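Local coordinates for high affinity transport system protein p37 (Mycoplasma hyorhinis, PDB 3EKI) that binds thiamine diphosphate as the extracytoplasmic lipoprotein of a high-affinity transport system that probably carries this cofactor, at residues I46-E52 and F98-Q104; D121-S127 and Y343-R349; F246-H250 and D301-F306; D294-D300 and K322-K327. The contacts are given in a common frame with arbitrary orientation. Residue numbers count along the deposited sequence, not the author numbering.

Interaction 1: residues I46-E52 and F98-Q104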
# COMPACT_ATOMS: atom_id res chain seq x y z
N ILE A 46 4.03 19.82 -16.81
CA ILE A 46 3.33 18.76 -16.10
C ILE A 46 3.83 18.78 -14.66
O ILE A 46 5.03 18.75 -14.46
CB ILE A 46 3.54 17.43 -16.81
CG1 ILE A 46 2.83 17.33 -18.17
CG2 ILE A 46 3.14 16.26 -15.92
CD1 ILE A 46 1.33 17.14 -18.03
N THR A 47 2.90 18.85 -13.73
CA THR A 47 3.18 18.84 -12.31
C THR A 47 2.61 17.59 -11.65
O THR A 47 1.39 17.39 -11.72
CB THR A 47 2.61 20.10 -11.63
OG1 THR A 47 3.21 21.27 -12.20
CG2 THR A 47 2.93 20.11 -10.15
N PHE A 48 3.45 16.78 -11.03
CA PHE A 48 3.05 15.64 -10.22
C PHE A 48 2.84 16.02 -8.75
O PHE A 48 3.66 16.70 -8.13
CB PHE A 48 4.14 14.56 -10.30
CG PHE A 48 4.42 14.00 -11.68
CD1 PHE A 48 3.49 14.01 -12.70
CD2 PHE A 48 5.66 13.43 -11.95
CE1 PHE A 48 3.81 13.47 -13.95
CE2 PHE A 48 5.98 12.88 -13.17
CZ PHE A 48 5.03 12.89 -14.17
N GLY A 49 1.76 15.58 -8.14
CA GLY A 49 1.55 15.76 -6.72
C GLY A 49 2.35 14.68 -6.01
O GLY A 49 2.31 13.52 -6.45
N VAL A 50 3.06 15.08 -4.96
CA VAL A 50 3.78 14.13 -4.12
C VAL A 50 3.56 14.53 -2.65
O VAL A 50 3.31 15.69 -2.35
CB VAL A 50 5.29 14.03 -4.36
CG1 VAL A 50 5.59 13.67 -5.81
CG2 VAL A 50 5.99 15.32 -3.95
N SER A 51 3.67 13.52 -1.79
CA SER A 51 3.41 13.77 -0.39
C SER A 51 4.31 14.87 0.19
O SER A 51 5.52 14.81 0.02
CB SER A 51 3.59 12.51 0.47
OG SER A 51 3.49 12.92 1.84
N GLU A 52 3.68 15.81 0.87
CA GLU A 52 4.24 16.96 1.53
C GLU A 52 5.23 16.50 2.60
O GLU A 52 6.37 16.95 2.62
CB GLU A 52 3.12 17.76 2.16
CG GLU A 52 3.49 19.14 2.68
CD GLU A 52 2.24 19.95 2.97
OE1 GLU A 52 1.80 19.93 4.14
OE2 GLU A 52 1.71 20.59 2.04
N PHE A 98 8.75 19.08 -16.33
CA PHE A 98 8.11 18.34 -15.25
C PHE A 98 8.52 18.86 -13.87
O PHE A 98 9.71 19.11 -13.65
CB PHE A 98 8.47 16.86 -15.36
CG PHE A 98 7.83 16.21 -16.58
CD1 PHE A 98 8.45 16.27 -17.82
CD2 PHE A 98 6.61 15.53 -16.45
CE1 PHE A 98 7.87 15.69 -18.93
CE2 PHE A 98 6.04 14.94 -17.55
CZ PHE A 98 6.68 14.99 -18.78
N LYS A 99 7.51 18.99 -13.02
CA LYS A 99 7.63 19.60 -11.71
C LYS A 99 6.89 18.72 -10.70
O LYS A 99 6.15 17.85 -11.15
CB LYS A 99 7.08 21.03 -11.67
CG LYS A 99 7.67 21.96 -12.72
CD LYS A 99 7.11 23.36 -12.50
CE LYS A 99 6.49 23.94 -13.76
NZ LYS A 99 5.64 25.12 -13.43
N VAL A 100 7.09 18.95 -9.42
CA VAL A 100 6.27 18.37 -8.36
C VAL A 100 5.74 19.52 -7.50
O VAL A 100 6.26 20.63 -7.47
CB VAL A 100 6.98 17.35 -7.45
CG1 VAL A 100 7.41 16.12 -8.22
CG2 VAL A 100 8.18 17.97 -6.74
N THR A 101 4.65 19.18 -6.82
CA THR A 101 4.02 20.08 -5.86
C THR A 101 3.68 19.24 -4.62
O THR A 101 3.28 18.07 -4.79
CB THR A 101 2.84 20.80 -6.52
OG1 THR A 101 2.45 21.91 -5.71
CG2 THR A 101 1.62 19.90 -6.65
N PRO A 102 3.89 19.73 -3.40
CA PRO A 102 3.52 18.96 -2.21
C PRO A 102 2.01 18.84 -2.06
O PRO A 102 1.29 19.81 -2.25
CB PRO A 102 4.06 19.79 -1.04
CG PRO A 102 4.13 21.18 -1.56
CD PRO A 102 4.50 21.01 -3.02
N ILE A 103 1.57 17.65 -1.68
CA ILE A 103 0.16 17.40 -1.41
C ILE A 103 -0.03 16.80 -0.01
O ILE A 103 0.64 15.84 0.37
CB ILE A 103 -0.46 16.45 -2.45
CG1 ILE A 103 -0.29 16.94 -3.89
CG2 ILE A 103 -1.93 16.21 -2.12
CD1 ILE A 103 -0.99 18.26 -4.14
N GLN A 104 -0.96 17.42 0.71
CA GLN A 104 -1.13 17.12 2.14
C GLN A 104 -1.58 15.68 2.36
O GLN A 104 -1.06 14.98 3.23
CB GLN A 104 -2.10 18.15 2.74
CG GLN A 104 -1.75 19.60 2.43
CD GLN A 104 -2.29 20.20 1.15
OE1 GLN A 104 -1.61 20.29 0.12
NE2 GLN A 104 -3.54 20.66 1.18
O HOH W 1 1.91 14.75 3.51
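On one face of this parallel strand pair the side chains are apolar: Ile46, Phe48 and Val50 from one strand, Phe98, Val100 and Pro102 from the other. Ile46 (chi1 m) sets CG2 3.6 Å from Phe98 CE2. Phe98 and Phe48 share the m chi1 well, and their rings meet obliquely, centroids 5.8 Å apart, with Phe48 CZ 3.8 Å from Phe98 CD2. Both m valines follow, Val50 CG1 lying 3.9 Å from Val100 CG1. Helix 64-85 covers this face, sending Phe72 onto Phe48 and Ile69 onto Val100. The strands alternate their backbone bonds as parallel neighbours do, from Lys99 N to Ile46 O (2.9 Å) through to Glu52 N to Ile103 O (3.1 Å), and the helix between them in sequence makes the unit a beta-alpha-beta crossover, a building block of periplasmic-binding-protein lobes. The other face is more polar. Thr47 (m) places CG2 3.7 Å from Thr101 CB, whereas the Lys99 chain extends away. Gly49 leaves room there for Ile103, whose m chi1 brings CG1 to 3.6 Å from Gly49 CA; a beta carbon on Gly49 would collide with it. At the strand end Ser51, the N-cap of helix 52-55, adopts the t rotamer; its OG hydrogen-bonds a water at 2.9 Å, and that water donates to Gln104 O at 3.0 Å.

Interaction 2: residues D121-S127 and Y343-R349. With CA (calcium ion), chain D; TPP (thiamine diphosphate), chain B.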
# COMPACT_ATOMS: atom_id res chain seq x y z
N ASP A 121 -1.47 18.10 -12.43
CA ASP A 121 -1.85 17.27 -13.57
C ASP A 121 -1.95 15.77 -13.30
O ASP A 121 -2.66 15.06 -14.01
CB ASP A 121 -0.81 17.50 -14.68
CG ASP A 121 -0.63 18.96 -15.05
OD1 ASP A 121 0.41 19.56 -14.74
OD2 ASP A 121 -1.61 19.55 -15.57
N PHE A 122 -1.22 15.28 -12.30
CA PHE A 122 -1.15 13.84 -12.11
C PHE A 122 -0.72 13.53 -10.68
O PHE A 122 -0.01 14.28 -10.03
CB PHE A 122 -0.14 13.25 -13.08
CG PHE A 122 0.25 11.80 -13.00
CD1 PHE A 122 -0.44 10.85 -13.73
CD2 PHE A 122 1.31 11.42 -12.19
CE1 PHE A 122 -0.07 9.51 -13.65
CE2 PHE A 122 1.68 10.08 -12.09
CZ PHE A 122 0.98 9.17 -12.85
N GLY A 123 -1.17 12.36 -10.23
CA GLY A 123 -0.56 11.83 -9.00
C GLY A 123 -0.85 10.35 -8.86
O GLY A 123 -1.57 9.76 -9.67
N ILE A 124 -0.24 9.69 -7.87
CA ILE A 124 -0.39 8.25 -7.68
C ILE A 124 -1.08 7.99 -6.34
O ILE A 124 -0.63 8.56 -5.35
CB ILE A 124 0.97 7.57 -7.78
CG1 ILE A 124 1.64 7.84 -9.13
CG2 ILE A 124 0.82 6.08 -7.51
CD1 ILE A 124 3.08 7.39 -9.25
N ASN A 125 -2.16 7.21 -6.40
CA ASN A 125 -3.08 7.04 -5.30
C ASN A 125 -3.30 5.57 -4.98
O ASN A 125 -3.24 4.73 -5.85
CB ASN A 125 -4.46 7.66 -5.60
CG ASN A 125 -5.20 8.10 -4.36
OD1 ASN A 125 -5.02 9.21 -3.87
ND2 ASN A 125 -6.07 7.27 -3.78
N ALA A 126 -3.60 5.33 -3.70
CA ALA A 126 -3.98 3.96 -3.33
C ALA A 126 -5.18 3.53 -4.16
O ALA A 126 -6.11 4.33 -4.35
CB ALA A 126 -4.27 3.91 -1.85
N SER A 127 -5.17 2.29 -4.65
CA SER A 127 -6.22 1.83 -5.54
C SER A 127 -7.61 1.79 -4.91
O SER A 127 -8.62 2.22 -5.49
CB SER A 127 -5.85 0.44 -6.06
OG SER A 127 -5.89 -0.54 -5.03
N TYR A 343 -1.88 -2.59 -6.45
CA TYR A 343 -1.01 -1.56 -5.92
C TYR A 343 -1.48 -0.20 -6.45
O TYR A 343 -2.52 -0.11 -7.09
CB TYR A 343 0.46 -1.83 -6.27
CG TYR A 343 1.41 -1.63 -5.12
CD1 TYR A 343 2.43 -0.70 -5.11
CD2 TYR A 343 1.29 -2.41 -3.97
CE1 TYR A 343 3.28 -0.54 -4.03
CE2 TYR A 343 2.14 -2.27 -2.90
CZ TYR A 343 3.15 -1.34 -2.92
OH TYR A 343 4.00 -1.19 -1.84
N ASP A 344 -0.73 0.86 -6.16
CA ASP A 344 -1.22 2.22 -6.40
C ASP A 344 -1.38 2.51 -7.90
O ASP A 344 -0.74 1.91 -8.74
CB ASP A 344 -0.27 3.21 -5.75
CG ASP A 344 -0.32 3.25 -4.23
OD1 ASP A 344 -0.93 2.32 -3.65
OD2 ASP A 344 0.25 4.21 -3.66
N VAL A 345 -2.28 3.44 -8.14
CA VAL A 345 -2.68 3.83 -9.50
C VAL A 345 -2.39 5.30 -9.75
O VAL A 345 -2.69 6.18 -8.96
CB VAL A 345 -4.18 3.55 -9.69
CG1 VAL A 345 -4.68 4.14 -10.99
CG2 VAL A 345 -4.43 2.04 -9.64
N GLY A 346 -1.80 5.57 -10.90
CA GLY A 346 -1.55 6.93 -11.36
C GLY A 346 -2.75 7.43 -12.16
O GLY A 346 -3.27 6.76 -13.05
N VAL A 347 -3.17 8.62 -11.77
CA VAL A 347 -4.38 9.23 -12.26
C VAL A 347 -4.12 10.65 -12.72
O VAL A 347 -3.41 11.42 -12.09
CB VAL A 347 -5.44 9.13 -11.15
CG1 VAL A 347 -5.02 9.82 -9.87
CG2 VAL A 347 -6.75 9.68 -11.68
N PHE A 348 -4.72 11.00 -13.87
CA PHE A 348 -4.62 12.31 -14.47
C PHE A 348 -5.86 13.17 -14.28
O PHE A 348 -6.95 12.60 -14.22
CB PHE A 348 -4.45 12.22 -16.01
CG PHE A 348 -3.07 11.79 -16.44
CD1 PHE A 348 -2.05 12.72 -16.50
CD2 PHE A 348 -2.85 10.47 -16.80
CE1 PHE A 348 -0.79 12.32 -16.92
CE2 PHE A 348 -1.59 10.06 -17.18
CZ PHE A 348 -0.58 10.99 -17.21
N ARG A 349 -5.68 14.47 -14.20
CA ARG A 349 -6.81 15.37 -14.44
C ARG A 349 -7.30 15.10 -15.87
O ARG A 349 -6.57 14.69 -16.77
CB ARG A 349 -6.50 16.82 -14.17
CG ARG A 349 -5.45 17.42 -15.09
CD ARG A 349 -5.22 18.91 -14.89
NE ARG A 349 -4.29 19.42 -15.90
CZ ARG A 349 -4.54 19.89 -17.10
NH1 ARG A 349 -5.79 19.95 -17.54
NH2 ARG A 349 -3.54 20.31 -17.87
CA CA D . 0.24 21.53 -15.86
N1' TPP B . 7.45 -0.34 0.42
C2' TPP B . 8.17 0.76 0.75
CM2 TPP B . 9.66 0.78 0.40
N3' TPP B . 7.59 1.81 1.35
C4' TPP B . 6.24 1.80 1.54
N4' TPP B . 5.67 2.89 2.06
C5' TPP B . 5.48 0.66 1.27
C6' TPP B . 6.15 -0.42 0.70
C7' TPP B . 3.98 0.51 1.54
N3 TPP B . 3.08 0.93 0.45
C2 TPP B . 3.35 1.91 -0.43
S1 TPP B . 2.03 2.05 -1.56
C5 TPP B . 1.12 0.78 -0.77
C4 TPP B . 1.83 0.40 0.35
CM4 TPP B . 1.44 -0.85 1.17
C6 TPP B . -0.29 0.35 -1.18
C7 TPP B . -1.32 1.37 -0.71
O7 TPP B . -1.32 1.41 0.73
PA TPP B . -1.83 2.64 1.61
O1A TPP B . -1.37 2.44 3.01
O2A TPP B . -1.40 3.94 0.99
O3A TPP B . -3.40 2.69 1.50
PB TPP B . -4.45 1.90 2.41
O1B TPP B . -4.28 0.42 2.24
O2B TPP B . -5.85 2.40 1.87
O3B TPP B . -4.33 2.39 3.92
O HOH W 2 -3.09 0.57 -3.75
O HOH W 3 2.26 22.38 -14.43
O HOH W 4 0.56 23.90 -16.71
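An antiparallel strand pairing, buried within one lobe of the binding protein, joins segments 121-127 and 343-349 and runs from a calcium site at one end to the thiamine diphosphate pocket at the other. Two hydrogen-bonded pairs hold the ladder: Gly123 N to Val347 O (3.1 Å) with Val347 N to Gly123 O (2.9 Å), and Asn125 N to Val345 O with Val345 N to Asn125 O (both 2.8 Å); Arg349 N to Asp121 O (3.1 Å) continues it toward the calcium. Between the pairs Ile124 faces Gly346, whose lack of a side chain lets Phe122 CZ approach its CA to 3.7 Å; the edge of the Phe122 ring meets the face of Phe348, centroids 4.7 Å apart. At the calcium end, Asp121 binds the ion through OD1 (2.3 Å) and OD2 (2.7 Å), while OD2 also accepts from Arg349 NE at 2.7 Å in a salt bridge; Asp43, Ser45 and Pro118 complete the protein ligands. At the pocket end, Asp344 OD1 lies 3.1 Å from TPP C7 and, through a water at 2.8 Å, reaches Ser127 N, also 2.8 Å from that water. The Tyr343 ring presents a face to the ligand, and Asp344 OD2 bonds to Tyr381. Strand 141-152 pairs with the far edge of 345-349, helix 106-115 packs on Asn125 and Val347, and helix 354-369 lies against Phe348.

Interaction 3: residues F246-H250 and D301-F306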
# COMPACT_ATOMS: atom_id res chain seq x y z
N PHE A 246 -10.55 -9.02 22.96
CA PHE A 246 -9.10 -8.98 23.17
C PHE A 246 -8.52 -7.64 22.74
O PHE A 246 -7.39 -7.30 23.09
CB PHE A 246 -8.40 -10.14 22.44
CG PHE A 246 -8.52 -11.45 23.22
CD1 PHE A 246 -7.77 -11.61 24.37
CD2 PHE A 246 -9.36 -12.45 22.79
CE1 PHE A 246 -7.86 -12.80 25.08
CE2 PHE A 246 -9.45 -13.64 23.49
CZ PHE A 246 -8.70 -13.79 24.63
N GLY A 247 -9.31 -6.86 21.98
CA GLY A 247 -8.93 -5.50 21.65
C GLY A 247 -8.29 -5.41 20.29
O GLY A 247 -7.24 -6.01 20.06
N ILE A 248 -8.90 -4.64 19.38
CA ILE A 248 -8.40 -4.54 18.02
C ILE A 248 -7.87 -3.14 17.69
O ILE A 248 -8.58 -2.14 17.80
CB ILE A 248 -9.53 -4.88 17.05
CG1 ILE A 248 -10.06 -6.31 17.19
CG2 ILE A 248 -9.10 -4.61 15.61
CD1 ILE A 248 -11.33 -6.59 16.42
N LEU A 249 -6.62 -3.11 17.27
CA LEU A 249 -6.01 -1.90 16.71
C LEU A 249 -6.22 -1.87 15.20
O LEU A 249 -6.09 -2.90 14.54
CB LEU A 249 -4.52 -1.87 16.94
CG LEU A 249 -3.98 -1.90 18.35
CD1 LEU A 249 -2.46 -1.70 18.30
CD2 LEU A 249 -4.63 -0.83 19.23
N HIS A 250 -6.52 -0.69 14.67
CA HIS A 250 -6.85 -0.53 13.28
C HIS A 250 -6.41 0.84 12.77
O HIS A 250 -6.06 1.69 13.59
CB HIS A 250 -8.39 -0.70 13.15
CG HIS A 250 -9.12 0.28 14.01
ND1 HIS A 250 -9.40 1.55 13.53
CD2 HIS A 250 -9.60 0.30 15.28
CE1 HIS A 250 -10.03 2.27 14.44
NE2 HIS A 250 -10.17 1.52 15.54
N ASP A 301 -4.03 -3.71 26.83
CA ASP A 301 -5.44 -4.05 26.67
C ASP A 301 -5.85 -4.34 25.22
O ASP A 301 -7.03 -4.50 24.91
CB ASP A 301 -6.29 -2.90 27.20
CG ASP A 301 -6.18 -2.59 28.67
OD1 ASP A 301 -5.81 -3.46 29.48
OD2 ASP A 301 -6.48 -1.43 29.04
N PHE A 302 -4.88 -4.41 24.33
CA PHE A 302 -5.05 -4.71 22.92
C PHE A 302 -4.15 -5.88 22.51
O PHE A 302 -2.96 -5.89 22.84
CB PHE A 302 -4.77 -3.46 22.06
CG PHE A 302 -5.91 -2.47 22.35
CD1 PHE A 302 -7.05 -2.49 21.57
CD2 PHE A 302 -5.80 -1.59 23.40
CE1 PHE A 302 -8.10 -1.65 21.87
CE2 PHE A 302 -6.84 -0.74 23.73
CZ PHE A 302 -7.99 -0.83 22.96
N HIS A 303 -4.73 -6.82 21.76
CA HIS A 303 -4.01 -8.02 21.34
C HIS A 303 -4.16 -8.40 19.88
O HIS A 303 -3.60 -9.40 19.44
CB HIS A 303 -4.45 -9.24 22.18
CG HIS A 303 -4.25 -9.00 23.65
ND1 HIS A 303 -5.17 -8.34 24.42
CD2 HIS A 303 -3.22 -9.32 24.48
CE1 HIS A 303 -4.73 -8.27 25.68
NE2 HIS A 303 -3.55 -8.85 25.74
N ILE A 304 -4.91 -7.59 19.10
CA ILE A 304 -5.09 -7.82 17.68
C ILE A 304 -4.76 -6.53 16.94
O ILE A 304 -5.08 -5.48 17.49
CB ILE A 304 -6.53 -8.29 17.42
CG1 ILE A 304 -6.85 -9.60 18.18
CG2 ILE A 304 -6.83 -8.43 15.94
CD1 ILE A 304 -8.33 -9.73 18.47
N ALA A 305 -4.12 -6.61 15.78
CA ALA A 305 -3.86 -5.39 15.03
C ALA A 305 -3.90 -5.63 13.52
O ALA A 305 -3.55 -6.70 13.03
CB ALA A 305 -2.52 -4.77 15.38
N PHE A 306 -4.35 -4.59 12.81
CA PHE A 306 -4.35 -4.63 11.35
C PHE A 306 -3.14 -3.89 10.79
O PHE A 306 -2.79 -2.86 11.35
CB PHE A 306 -5.61 -3.96 10.82
CG PHE A 306 -6.94 -4.52 11.28
CD1 PHE A 306 -7.02 -5.79 11.83
CD2 PHE A 306 -8.09 -3.76 11.12
CE1 PHE A 306 -8.26 -6.27 12.23
CE2 PHE A 306 -9.30 -4.24 11.55
CZ PHE A 306 -9.39 -5.51 12.08
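Neighbouring parallel strands 248-250 and 304-308 meet here inside the mixed five-stranded sheet of one lobe of this periplasmic-binding-protein fold. Backbone hydrogen bonds set the register: Gly247 O accepts from both His303 N (3.1 Å) and Ile304 N (3.0 Å), then Leu249 N donates to Ile304 O (2.8 Å) and Phe306 N to Leu249 O (3.0 Å). Gly247, the first residue after helix 240-245 to leave helical backbone angles, has a positive phi of 97°; a beta carbon there would strike Asp301 O and the Phe302 ring. Apolar contacts occupy both faces of the sheet. On one, Ile248 CG1 meets Ile304 CD1 at 4.0 Å, and Ile248 CG2 sits over the face of the Phe306 ring in a CH-pi contact, 4.1 Å from the centroid. On the other, Leu249 packs CB against Ala305 CB (3.9 Å) and CD2 against Phe302 CG (3.7 Å). Strand 288-290 flanks 248-250, strand 217-223 flanks 304-308, and helix 225-236 covers Phe246 and His303. These two rings form an offset edge-to-face pair, planes at 84°, with the edge of Phe246 toward His303. The imidazole is also held by a side-chain bond, His303 ND1 donating to Phe246 O at 2.8 Å.

Interaction 4: residues D294-D300 and K322-K327. With CA (calcium ion), chain E.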
# COMPACT_ATOMS: atom_id res chain seq x y z
N ASP A 294 2.60 -1.59 14.64
CA ASP A 294 3.92 -1.76 15.26
C ASP A 294 3.95 -1.24 16.70
O ASP A 294 4.99 -1.42 17.35
CB ASP A 294 5.05 -1.19 14.43
CG ASP A 294 4.98 0.28 14.11
OD1 ASP A 294 4.22 1.02 14.77
OD2 ASP A 294 5.68 0.71 13.17
N THR A 295 2.88 -0.68 17.23
CA THR A 295 2.77 -0.31 18.62
C THR A 295 1.96 -1.31 19.45
O THR A 295 1.79 -1.07 20.64
CB THR A 295 2.12 1.07 18.85
OG1 THR A 295 0.75 1.04 18.43
CG2 THR A 295 2.86 2.09 18.01
N LEU A 296 1.51 -2.38 18.84
CA LEU A 296 0.68 -3.34 19.59
C LEU A 296 1.32 -3.82 20.89
O LEU A 296 0.60 -4.02 21.86
CB LEU A 296 0.37 -4.54 18.70
CG LEU A 296 -0.56 -5.61 19.29
CD1 LEU A 296 -1.89 -4.99 19.68
CD2 LEU A 296 -0.73 -6.72 18.28
N GLY A 297 2.64 -4.01 20.84
CA GLY A 297 3.35 -4.53 22.00
C GLY A 297 3.34 -3.63 23.20
O GLY A 297 3.65 -4.10 24.32
N THR A 298 3.01 -2.35 23.04
CA THR A 298 3.03 -1.38 24.11
C THR A 298 1.69 -1.26 24.81
O THR A 298 1.58 -0.54 25.81
CB THR A 298 3.44 0.03 23.61
OG1 THR A 298 2.43 0.61 22.77
CG2 THR A 298 4.71 -0.10 22.79
N LEU A 299 0.66 -1.94 24.30
CA LEU A 299 -0.68 -1.71 24.82
C LEU A 299 -1.24 -2.95 25.49
O LEU A 299 -1.56 -3.92 24.79
CB LEU A 299 -1.58 -1.30 23.66
CG LEU A 299 -1.07 -0.05 22.93
CD1 LEU A 299 -1.80 0.11 21.61
CD2 LEU A 299 -1.21 1.17 23.81
N ASP A 300 -1.37 -2.94 26.81
CA ASP A 300 -1.72 -4.20 27.47
C ASP A 300 -3.15 -4.63 27.24
O ASP A 300 -3.46 -5.82 27.42
CB ASP A 300 -1.37 -4.06 28.96
CG ASP A 300 0.14 -3.97 29.12
OD1 ASP A 300 0.90 -4.28 28.17
OD2 ASP A 300 0.59 -3.57 30.21
N LYS A 322 10.99 1.98 18.40
CA LYS A 322 10.98 0.59 18.87
C LYS A 322 9.86 -0.24 18.26
O LYS A 322 9.03 -0.87 18.93
CB LYS A 322 10.90 0.67 20.40
CG LYS A 322 12.19 1.22 21.01
CD LYS A 322 11.99 2.61 21.59
CE LYS A 322 13.29 3.23 22.09
NZ LYS A 322 13.26 3.50 23.56
N PRO A 323 9.80 -0.30 16.93
CA PRO A 323 8.68 -0.94 16.24
C PRO A 323 8.62 -2.46 16.46
O PRO A 323 9.63 -3.17 16.38
CB PRO A 323 8.96 -0.70 14.76
CG PRO A 323 10.43 -0.44 14.70
CD PRO A 323 10.81 0.20 15.99
N PHE A 324 7.40 -2.92 16.73
CA PHE A 324 7.04 -4.30 16.94
C PHE A 324 7.59 -4.85 18.26
O PHE A 324 7.50 -6.06 18.53
CB PHE A 324 7.48 -5.16 15.75
CG PHE A 324 6.84 -4.76 14.44
CD1 PHE A 324 5.54 -5.14 14.15
CD2 PHE A 324 7.55 -4.00 13.54
CE1 PHE A 324 4.95 -4.74 12.96
CE2 PHE A 324 6.97 -3.61 12.34
CZ PHE A 324 5.68 -3.97 12.06
N GLU A 325 8.15 -3.98 19.11
CA GLU A 325 8.63 -4.49 20.41
C GLU A 325 7.49 -5.01 21.26
O GLU A 325 6.42 -4.41 21.34
CB GLU A 325 9.39 -3.38 21.15
CG GLU A 325 10.04 -3.85 22.44
CD GLU A 325 11.23 -3.00 22.84
OE1 GLU A 325 12.16 -2.83 22.02
OE2 GLU A 325 11.21 -2.50 23.98
N THR A 326 7.72 -6.13 21.94
CA THR A 326 6.79 -6.75 22.87
C THR A 326 7.48 -7.01 24.22
O THR A 326 8.71 -7.02 24.26
CB THR A 326 6.24 -8.11 22.39
OG1 THR A 326 7.37 -8.94 22.03
CG2 THR A 326 5.40 -8.01 21.12
N LYS A 327 6.67 -7.22 25.24
CA LYS A 327 7.18 -7.61 26.54
C LYS A 327 7.94 -8.93 26.38
O LYS A 327 7.85 -9.69 25.44
CB LYS A 327 6.06 -7.72 27.57
CG LYS A 327 5.53 -6.35 27.98
CD LYS A 327 4.17 -6.49 28.64
CE LYS A 327 3.49 -5.13 28.78
NZ LYS A 327 2.75 -5.06 30.08
CA CA E . 8.65 -10.54 23.25
O HOH W 5 4.97 -2.66 19.91
O HOH W 6 3.95 -6.99 24.66
O HOH W 7 10.00 -12.22 24.00
O HOH W 8 9.07 -11.32 21.09
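A type II beta turn, Lys322 to Glu325, leads the loop 322-327 along the 3-10 segment 294-298, so this contact joins two connections that flank strand 304-308 in sequence. The turn is closed by Glu325 N bonding to Lys322 O at 3.2 Å. Pro323, at its second position, lies against the Asp294 side chain, CB to OD2 3.9 Å. Phe324 follows with a positive phi of 70°, as the third position of a type II turn requires. Its N donates to Asp294 O at 2.9 Å, and its ring turns back so that Asp294 CB stands nearly on the ring normal, 3.6 Å from the centroid, in a CH-pi contact; Tyr187 and Phe182 add edge-to-face partners. Glu325 contributes its carbonyl: O lies 3.1 Å from Gly297 CA, an approach that a side chain on Gly297 would block, and a water donates to both Glu325 O (2.7 Å) and Asp294 O (2.8 Å). Thr326 turns to calcium, binding it through OG1 at 2.4 Å, while its CG2 stays 4.1 Å from Gly297 CA. Lys327 adds O at 2.5 Å to the same ion, which the Glu330 carbonyl O also binds. A second water links Lys327 N to Gly297 O, and the Lys327 side chain ends in a salt bridge, NZ to Asp300 OD2 at 2.6 Å.

Overall arrangement
The four contacts fall into two touching pairs, one in each lobe about the bound thiamine diphosphate. Interactions 1 and 2 touch directly, strand 46-51 hydrogen-bonding to 121-122 through Thr47 N to Asp121 OD1 and Gly49 N to Phe122 O. Interactions 3 and 4 meet through Leu296 and Leu299, which pack on Leu249. Between the pairs the centres lie 31 to 35 Å apart. Interactions 2 and 3 are buried; 1 and 4 are partly exposed. Parallel ladders form 1, with one apolar and one more polar face, and 3, apolar on both. Interactions 2 and 4 each carry calcium and a salt bridge, buried in antiparallel 2 but at the surface in 4, which lacks a ladder and uses two bridging waters.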